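Local coordinates for ORC1-type DNA replication protein 2 (Aeropyrum pernix, PDB 1W5T), which binds DNA and ATP, combines an AAA+ ATPase domain with a winged-helix domain, and takes part in regulating DNA replication, at residues L140-D145 and I180-V185. Residues are numbered along the deposited sequence; the frame is centred on the assembly and turned at random.
Sequences LLVILD and IGFLLV
Strands 140-145 and 180-185 are in-register parallel neighbours in the central sheet of the AAA+ domain, and the first ends in Asp145, the acidic residue expected for a Walker B motif. Five backbone hydrogen bonds join them, from Gly181 N to Leu140 O at one end to Val185 N to Leu144 O (2.9 Å) at the other; the straightest runs from Val142 N to Gly181 O, 175° at the hydrogen. On one face Phe182 CG, anti to the carbonyl carbon (chi1 -70°), sets the ring alongside Val142, whose CB meets CD2 of Phe182 obliquely at 3.8 Å, while Leu144 CD1 touches Leu184 CD2 at 3.8 Å. On the other, Leu141 CD1 reaches over the backbone at Gly181, 3.6 Å from its O, and Ile143 CG2 lies 3.9 Å from Val185 CG2. Asp145 OD1, also hydrogen-bonded next to the segments, lies 3.2 Å from Val185 CG1; OD2 bonds Tyr91 OH and Thr66 OG1, and the side chain's nearest atom is about 4 Å from the magnesium ion. An alanine at Asp145 would probably leave both hydroxyls without their carboxylate partner and the magnesium ion without a nearby negative charge. Helix 65-82 covers Ile143, Leu183 and Val185; helices 100-111 and 158-165 pack on the Val142-Phe182-Leu144 face, and strands 87-93 and 51-56 flank the pair.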
loop_
_atom_site.group_PDB
_atom_site.type_symbol
_atom_site.label_atom_id
_atom_site.label_comp_id
_atom_site.label_asym_id
_atom_site.label_seq_id
_atom_site.Cartn_x
_atom_site.Cartn_y
_atom_site.Cartn_z
ATOM N N LEU A 140 -7.357 -0.570 -22.904
ATOM C CA LEU A 140 -6.743 -1.375 -21.853
ATOM C C LEU A 140 -6.279 -0.462 -20.738
ATOM O O LEU A 140 -5.473 0.426 -20.941
ATOM C CB LEU A 140 -5.570 -2.186 -22.413
ATOM C CG LEU A 140 -4.677 -3.051 -21.499
ATOM C CD1 LEU A 140 -5.370 -4.357 -21.008
ATOM C CD2 LEU A 140 -3.350 -3.355 -22.165
ATOM N N LEU A 141 -6.811 -0.676 -19.557
ATOM C CA LEU A 141 -6.371 0.053 -18.392
ATOM C C LEU A 141 -5.563 -0.925 -17.504
ATOM O O LEU A 141 -6.064 -1.968 -17.055
ATOM C CB LEU A 141 -7.564 0.690 -17.708
ATOM C CG LEU A 141 -7.446 1.571 -16.476
ATOM C CD1 LEU A 141 -6.165 2.387 -16.482
ATOM C CD2 LEU A 141 -8.633 2.463 -16.414
ATOM N N VAL A 142 -4.279 -0.591 -17.348
ATOM C CA VAL A 142 -3.324 -1.437 -16.674
ATOM C C VAL A 142 -3.046 -0.955 -15.233
ATOM O O VAL A 142 -2.611 0.179 -15.030
ATOM C CB VAL A 142 -1.973 -1.492 -17.473
ATOM C CG1 VAL A 142 -0.995 -2.509 -16.812
ATOM C CG2 VAL A 142 -2.210 -1.849 -18.952
ATOM N N ILE A 143 -3.310 -1.793 -14.242
ATOM C CA ILE A 143 -2.830 -1.498 -12.878
ATOM C C ILE A 143 -1.444 -2.130 -12.700
ATOM O O ILE A 143 -1.309 -3.343 -12.855
ATOM C CB ILE A 143 -3.764 -2.079 -11.768
ATOM C CG1 ILE A 143 -5.226 -1.634 -11.961
ATOM C CG2 ILE A 143 -3.205 -1.742 -10.345
ATOM C CD1 ILE A 143 -6.234 -2.354 -11.077
ATOM N N LEU A 144 -0.436 -1.314 -12.364
ATOM C CA LEU A 144 0.859 -1.845 -11.948
ATOM C C LEU A 144 1.018 -1.588 -10.471
ATOM O O LEU A 144 1.427 -0.500 -10.075
ATOM C CB LEU A 144 2.049 -1.223 -12.696
ATOM C CG LEU A 144 2.089 -1.268 -14.228
ATOM C CD1 LEU A 144 3.181 -0.374 -14.809
ATOM C CD2 LEU A 144 2.233 -2.718 -14.688
ATOM N N ASP A 145 0.711 -2.624 -9.686
ATOM C CA ASP A 145 0.843 -2.671 -8.231
ATOM C C ASP A 145 2.270 -2.898 -7.737
ATOM O O ASP A 145 3.103 -3.484 -8.430
ATOM C CB ASP A 145 -0.043 -3.781 -7.671
ATOM C CG ASP A 145 -0.668 -3.428 -6.337
ATOM O OD1 ASP A 145 -0.212 -2.480 -5.632
ATOM O OD2 ASP A 145 -1.646 -4.056 -5.897
ATOM N N ILE A 180 -4.239 2.725 -24.224
ATOM C CA ILE A 180 -3.643 2.152 -23.004
ATOM C C ILE A 180 -3.452 3.240 -21.955
ATOM O O ILE A 180 -2.781 4.244 -22.221
ATOM C CB ILE A 180 -2.262 1.496 -23.265
ATOM C CG1 ILE A 180 -2.323 0.460 -24.380
ATOM C CG2 ILE A 180 -1.796 0.759 -21.998
ATOM C CD1 ILE A 180 -0.984 -0.092 -24.695
ATOM N N GLY A 181 -4.040 3.055 -20.780
ATOM C CA GLY A 181 -3.762 3.934 -19.661
ATOM C C GLY A 181 -3.224 3.139 -18.488
ATOM O O GLY A 181 -3.217 1.914 -18.510
ATOM N N PHE A 182 -2.798 3.843 -17.446
ATOM C CA PHE A 182 -2.097 3.233 -16.337
ATOM C C PHE A 182 -2.544 3.747 -15.011
ATOM O O PHE A 182 -2.803 4.914 -14.859
ATOM C CB PHE A 182 -0.606 3.504 -16.450
ATOM C CG PHE A 182 0.044 2.771 -17.564
ATOM C CD1 PHE A 182 0.290 3.405 -18.749
ATOM C CD2 PHE A 182 0.423 1.443 -17.418
ATOM C CE1 PHE A 182 0.919 2.747 -19.785
ATOM C CE2 PHE A 182 1.020 0.762 -18.483
ATOM C CZ PHE A 182 1.271 1.431 -19.661
ATOM N N LEU A 183 -2.623 2.847 -14.048
ATOM C CA LEU A 183 -2.855 3.211 -12.677
ATOM C C LEU A 183 -1.703 2.561 -11.929
ATOM O O LEU A 183 -1.632 1.329 -11.841
ATOM C CB LEU A 183 -4.179 2.635 -12.218
ATOM C CG LEU A 183 -4.985 3.442 -11.208
ATOM C CD1 LEU A 183 -5.920 2.589 -10.413
ATOM C CD2 LEU A 183 -4.225 4.418 -10.319
ATOM N N LEU A 184 -0.764 3.367 -11.453
ATOM C CA LEU A 184 0.393 2.813 -10.715
ATOM C C LEU A 184 -0.001 2.776 -9.254
ATOM O O LEU A 184 -0.684 3.687 -8.771
ATOM C CB LEU A 184 1.615 3.694 -10.903
ATOM C CG LEU A 184 1.898 4.152 -12.361
ATOM C CD1 LEU A 184 3.197 4.993 -12.514
ATOM C CD2 LEU A 184 1.963 2.945 -13.298
ATOM N N VAL A 185 0.361 1.717 -8.545
ATOM C CA VAL A 185 0.094 1.684 -7.097
ATOM C C VAL A 185 1.399 1.406 -6.391
ATOM O O VAL A 185 1.985 0.396 -6.700
ATOM C CB VAL A 185 -0.911 0.580 -6.756
ATOM C CG1 VAL A 185 -1.190 0.537 -5.253
ATOM C CG2 VAL A 185 -2.198 0.763 -7.552
#